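Local coordinates for endoglucanase E-5 (Thermobifida fusca, PDB 2CKS), which hydrolyses internal beta-1,4-glucosidic linkages in cellulose, lichenin and cereal beta-D-glucans through this glycoside hydrolase family 5 catalytic domain, at residues A[116-127]-A[154-165]. Numbering follows the deposited sequence.
Sequences KTFFAEIAQRHA and EVIPVIRQRDPD. With NA (sodium ion), chain H.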
loop_
_atom_site.group_PDB
_atom_site.type_symbol
_atom_site.label_atom_id
_atom_site.label_comp_id
_atom_site.label_asym_id
_atom_site.label_seq_id
_atom_site.Cartn_x
_atom_site.Cartn_y
_atom_site.Cartn_z
ATOM N N LYS A 116 -15.768 -7.893 -5.054
ATOM C CA LYS A 116 -16.279 -7.677 -6.400
ATOM C C LYS A 116 -17.249 -6.502 -6.407
ATOM O O LYS A 116 -17.210 -5.680 -7.303
ATOM C CB LYS A 116 -16.982 -8.923 -6.938
ATOM C CG LYS A 116 -16.073 -10.075 -7.256
ATOM C CD LYS A 116 -16.880 -11.201 -7.899
ATOM C CE LYS A 116 -16.015 -12.357 -8.325
ATOM N NZ LYS A 116 -16.852 -13.413 -8.977
ATOM N N THR A 117 -18.119 -6.422 -5.406
ATOM C CA THR A 117 -19.072 -5.324 -5.314
ATOM C C THR A 117 -18.370 -3.982 -5.130
ATOM O O THR A 117 -18.668 -3.013 -5.820
ATOM C CB THR A 117 -20.037 -5.585 -4.168
ATOM O OG1 THR A 117 -20.812 -6.743 -4.486
ATOM C CG2 THR A 117 -21.065 -4.462 -4.012
ATOM N N PHE A 118 -17.422 -3.942 -4.208
ATOM C CA PHE A 118 -16.712 -2.708 -3.893
ATOM C C PHE A 118 -15.866 -2.256 -5.084
ATOM O O PHE A 118 -15.960 -1.115 -5.505
ATOM C CB PHE A 118 -15.841 -2.897 -2.647
ATOM C CG PHE A 118 -14.895 -1.751 -2.372
ATOM C CD1 PHE A 118 -15.345 -0.570 -1.807
ATOM C CD2 PHE A 118 -13.539 -1.869 -2.660
ATOM C CE1 PHE A 118 -14.457 0.473 -1.561
ATOM C CE2 PHE A 118 -12.666 -0.838 -2.407
ATOM C CZ PHE A 118 -13.111 0.315 -1.864
ATOM N N PHE A 119 -15.046 -3.154 -5.618
ATOM C CA PHE A 119 -14.147 -2.789 -6.714
ATOM C C PHE A 119 -14.901 -2.452 -8.001
ATOM O O PHE A 119 -14.474 -1.581 -8.739
ATOM C CB PHE A 119 -13.072 -3.857 -6.937
ATOM C CG PHE A 119 -11.928 -3.771 -5.959
ATOM C CD1 PHE A 119 -11.098 -2.662 -5.950
ATOM C CD2 PHE A 119 -11.681 -4.789 -5.050
ATOM C CE1 PHE A 119 -10.057 -2.565 -5.049
ATOM C CE2 PHE A 119 -10.629 -4.702 -4.157
ATOM C CZ PHE A 119 -9.819 -3.592 -4.159
ATOM N N ALA A 120 -16.036 -3.093 -8.249
ATOM C CA ALA A 120 -16.858 -2.717 -9.398
ATOM C C ALA A 120 -17.292 -1.263 -9.271
ATOM O O ALA A 120 -17.223 -0.506 -10.229
ATOM C CB ALA A 120 -18.067 -3.610 -9.512
ATOM N N GLU A 121 -17.733 -0.866 -8.081
ATOM C CA GLU A 121 -18.166 0.511 -7.871
ATOM C C GLU A 121 -17.000 1.502 -7.999
ATOM O O GLU A 121 -17.119 2.543 -8.655
ATOM C CB GLU A 121 -18.855 0.687 -6.520
ATOM C CG GLU A 121 -19.226 2.145 -6.297
ATOM C CD GLU A 121 -20.230 2.401 -5.198
ATOM O OE1 GLU A 121 -20.399 3.603 -4.871
ATOM O OE2 GLU A 121 -20.835 1.442 -4.668
ATOM N N ILE A 122 -15.869 1.174 -7.385
ATOM C CA ILE A 122 -14.719 2.062 -7.401
ATOM C C ILE A 122 -14.189 2.201 -8.822
ATOM O O ILE A 122 -13.950 3.304 -9.294
ATOM C CB ILE A 122 -13.610 1.529 -6.473
ATOM C CG1 ILE A 122 -14.070 1.521 -5.010
ATOM C CG2 ILE A 122 -12.314 2.331 -6.659
ATOM C CD1 ILE A 122 -14.401 2.872 -4.405
ATOM N N ALA A 123 -14.011 1.081 -9.514
ATOM C CA ALA A 123 -13.460 1.120 -10.869
ATOM C C ALA A 123 -14.348 1.885 -11.848
ATOM O O ALA A 123 -13.840 2.604 -12.703
ATOM C CB ALA A 123 -13.192 -0.292 -11.380
ATOM N N GLN A 124 -15.665 1.722 -11.740
ATOM C CA GLN A 124 -16.580 2.447 -12.627
ATOM C C GLN A 124 -16.502 3.949 -12.357
ATOM O O GLN A 124 -16.333 4.741 -13.288
ATOM C CB GLN A 124 -18.024 1.955 -12.487
ATOM C CG GLN A 124 -18.965 2.477 -13.591
ATOM C CD GLN A 124 -19.630 3.818 -13.278
ATOM O OE1 GLN A 124 -19.647 4.271 -12.127
ATOM N NE2 GLN A 124 -20.194 4.447 -14.307
ATOM N N ARG A 125 -16.578 4.333 -11.084
ATOM C CA ARG A 125 -16.581 5.746 -10.715
ATOM C C ARG A 125 -15.301 6.455 -11.123
ATOM O O ARG A 125 -15.335 7.598 -11.587
ATOM C CB ARG A 125 -16.763 5.891 -9.207
ATOM C CG ARG A 125 -16.828 7.332 -8.714
ATOM C CD ARG A 125 -18.142 8.022 -9.017
ATOM N NE ARG A 125 -19.235 7.526 -8.178
ATOM C CZ ARG A 125 -19.474 7.910 -6.918
ATOM N NH1 ARG A 125 -18.700 8.807 -6.304
ATOM N NH2 ARG A 125 -20.500 7.380 -6.262
ATOM N N HIS A 126 -14.178 5.772 -10.962
ATOM C CA HIS A 126 -12.862 6.403 -11.108
ATOM C C HIS A 126 -12.087 5.957 -12.347
ATOM O O HIS A 126 -10.897 6.243 -12.465
ATOM C CB HIS A 126 -12.057 6.151 -9.840
ATOM C CG HIS A 126 -12.722 6.683 -8.612
ATOM N ND1 HIS A 126 -12.627 8.003 -8.230
ATOM C CD2 HIS A 126 -13.547 6.089 -7.720
ATOM C CE1 HIS A 126 -13.336 8.191 -7.132
ATOM N NE2 HIS A 126 -13.909 7.046 -6.804
ATOM N N ALA A 127 -12.775 5.308 -13.290
ATOM C CA ALA A 127 -12.135 4.810 -14.514
ATOM C C ALA A 127 -11.370 5.881 -15.297
ATOM O O ALA A 127 -10.342 5.580 -15.903
ATOM C CB ALA A 127 -13.170 4.139 -15.426
ATOM N N GLU A 154 -10.201 -14.054 -10.194
ATOM C CA GLU A 154 -11.635 -13.781 -10.024
ATOM C C GLU A 154 -11.941 -12.276 -9.911
ATOM O O GLU A 154 -12.959 -11.812 -10.410
ATOM C CB GLU A 154 -12.192 -14.529 -8.794
ATOM C CG GLU A 154 -12.167 -16.047 -8.930
ATOM C CD GLU A 154 -12.536 -16.800 -7.662
ATOM O OE1 GLU A 154 -11.718 -16.896 -6.732
ATOM O OE2 GLU A 154 -13.654 -17.305 -7.594
ATOM N N VAL A 155 -11.063 -11.511 -9.261
ATOM C CA VAL A 155 -11.318 -10.090 -9.009
ATOM C C VAL A 155 -10.826 -9.206 -10.149
ATOM O O VAL A 155 -11.474 -8.227 -10.495
ATOM C CB VAL A 155 -10.661 -9.628 -7.684
ATOM C CG1 VAL A 155 -10.877 -8.137 -7.444
ATOM C CG2 VAL A 155 -11.222 -10.421 -6.535
ATOM N N ILE A 156 -9.682 -9.548 -10.726
ATOM C CA ILE A 156 -9.065 -8.714 -11.760
ATOM C C ILE A 156 -10.026 -8.394 -12.912
ATOM O O ILE A 156 -10.122 -7.237 -13.297
ATOM C CB ILE A 156 -7.706 -9.311 -12.244
ATOM C CG1 ILE A 156 -6.644 -9.091 -11.166
ATOM C CG2 ILE A 156 -7.233 -8.666 -13.555
ATOM C CD1 ILE A 156 -5.420 -9.938 -11.338
ATOM N N PRO A 157 -10.727 -9.378 -13.474
ATOM C CA PRO A 157 -11.664 -9.089 -14.570
ATOM C C PRO A 157 -12.804 -8.147 -14.199
ATOM O O PRO A 157 -13.278 -7.429 -15.071
ATOM C CB PRO A 157 -12.221 -10.470 -14.943
ATOM C CG PRO A 157 -11.316 -11.433 -14.373
ATOM C CD PRO A 157 -10.654 -10.820 -13.195
ATOM N N VAL A 158 -13.238 -8.148 -12.942
ATOM C CA VAL A 158 -14.274 -7.225 -12.493
ATOM C C VAL A 158 -13.762 -5.789 -12.611
ATOM O O VAL A 158 -14.455 -4.911 -13.103
ATOM C CB VAL A 158 -14.707 -7.522 -11.041
ATOM C CG1 VAL A 158 -15.660 -6.454 -10.534
ATOM C CG2 VAL A 158 -15.335 -8.906 -10.957
ATOM N N ILE A 159 -12.530 -5.559 -12.178
ATOM C CA ILE A 159 -11.910 -4.241 -12.312
ATOM C C ILE A 159 -11.635 -3.877 -13.771
ATOM O O ILE A 159 -11.967 -2.775 -14.207
ATOM C CB ILE A 159 -10.605 -4.181 -11.484
ATOM C CG1 ILE A 159 -10.936 -4.260 -9.993
ATOM C CG2 ILE A 159 -9.824 -2.916 -11.781
ATOM C CD1 ILE A 159 -9.769 -4.557 -9.119
ATOM N N ARG A 160 -11.050 -4.812 -14.519
ATOM C CA ARG A 160 -10.558 -4.541 -15.866
ATOM C C ARG A 160 -11.698 -4.328 -16.856
ATOM O O ARG A 160 -11.535 -3.647 -17.866
ATOM C CB ARG A 160 -9.634 -5.670 -16.333
ATOM C CG ARG A 160 -8.292 -5.722 -15.585
ATOM C CD ARG A 160 -7.320 -4.703 -16.104
ATOM N NE ARG A 160 -6.191 -4.398 -15.226
ATOM C CZ ARG A 160 -5.045 -5.064 -15.193
ATOM N NH1 ARG A 160 -4.847 -6.148 -15.935
ATOM N NH2 ARG A 160 -4.084 -4.649 -14.388
ATOM N N GLN A 161 -12.863 -4.884 -16.545
ATOM C CA GLN A 161 -14.056 -4.674 -17.352
ATOM C C GLN A 161 -14.451 -3.202 -17.354
ATOM O O GLN A 161 -14.969 -2.690 -18.345
ATOM C CB GLN A 161 -15.203 -5.524 -16.802
ATOM C CG GLN A 161 -16.551 -5.300 -17.475
ATOM C CD GLN A 161 -17.619 -6.192 -16.910
ATOM O OE1 GLN A 161 -17.350 -7.341 -16.551
ATOM N NE2 GLN A 161 -18.839 -5.674 -16.821
ATOM N N ARG A 162 -14.211 -2.541 -16.231
ATOM C CA ARG A 162 -14.624 -1.159 -16.018
ATOM C C ARG A 162 -13.492 -0.145 -16.167
ATOM O O ARG A 162 -13.712 1.010 -16.537
ATOM C CB ARG A 162 -15.214 -1.048 -14.618
ATOM C CG ARG A 162 -16.490 -1.813 -14.475
ATOM C CD ARG A 162 -16.817 -2.254 -13.079
ATOM N NE ARG A 162 -18.134 -2.876 -13.081
ATOM C CZ ARG A 162 -18.378 -4.173 -13.251
ATOM N NH1 ARG A 162 -17.401 -5.052 -13.422
ATOM N NH2 ARG A 162 -19.636 -4.599 -13.255
ATOM N N ASP A 163 -12.271 -0.598 -15.907
ATOM C CA ASP A 163 -11.116 0.276 -15.869
ATOM C C ASP A 163 -9.940 -0.563 -16.370
ATOM O O ASP A 163 -9.169 -1.086 -15.583
ATOM C CB ASP A 163 -10.917 0.751 -14.433
ATOM C CG ASP A 163 -9.869 1.816 -14.298
ATOM O OD1 ASP A 163 -9.435 2.400 -15.319
ATOM O OD2 ASP A 163 -9.436 2.158 -13.172
ATOM N N PRO A 164 -9.842 -0.729 -17.687
ATOM C CA PRO A 164 -8.852 -1.651 -18.257
ATOM C C PRO A 164 -7.383 -1.265 -18.065
ATOM O O PRO A 164 -6.524 -2.141 -18.117
ATOM C CB PRO A 164 -9.208 -1.666 -19.751
ATOM C CG PRO A 164 -9.899 -0.376 -19.979
ATOM C CD PRO A 164 -10.675 -0.105 -18.729
ATOM N N ASP A 165 -7.097 0.025 -17.917
ATOM C CA ASP A 165 -5.717 0.538 -18.002
ATOM C C ASP A 165 -5.086 0.902 -16.658
ATOM O O ASP A 165 -4.202 1.765 -16.576
ATOM C CB ASP A 165 -5.672 1.757 -18.919
ATOM C CG ASP A 165 -6.574 2.893 -18.449
ATOM O OD1 ASP A 165 -7.304 2.750 -17.441
ATOM O OD2 ASP A 165 -6.630 3.982 -19.053
HETATM NA NA NA H . -8.202 4.597 -15.436
HETATM O O HOH W 1 -15.101 -12.877 -11.561
HETATM O O HOH W 2 -15.487 -15.564 -9.683
HETATM O O HOH W 3 -8.775 4.523 -12.657
HETATM O O HOH W 4 -7.798 5.525 -17.617
HETATM O O HOH W 5 -5.554 4.145 -14.967
HETATM O O HOH W 6 -6.847 3.532 -15.005
#
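K116 lies across V158, and R162 against A120, where two neighbouring outer helices of the TIM barrel meet, 112-126 and 145-162. The segment axes run nearly parallel, 22° apart and 8.5 Å at closest. The K116 chain is extended, its CG 4.0 Å from V158 CG2. CE rests against E154 O, and two waters link NZ to E154, one through O and one through OE2. R162 runs back along its own helix, and its guanidinium lays one face over A120 CB, 3.6 Å from NE. In the guanidinium plane, NH1 donates to V158 O (3.0 Å, 156°), which, with A120 at the face, limits how the group can turn. With an alanine here, A120 CB would probably lose the flat group over it, and V158 O this donor. V158 CG1 also meets A120 CB, while I159 CG1 packs on F119 CB (3.8 Å), on the side facing strand 132-135. With CG anti to the backbone N (chi1 -172°), the D163 carboxylate turns toward A127, and OD1 binds sodium at 2.5 Å. A127 O, K129 O and, at longer range, D165 OD1 bind it too. D163 also pairs with Y134, and D165 OD2 with K10. A127 O and both OD1 atoms also bind zinc. No direct hydrogen bond crosses, so apolar packing, waters and shared metal join the segments.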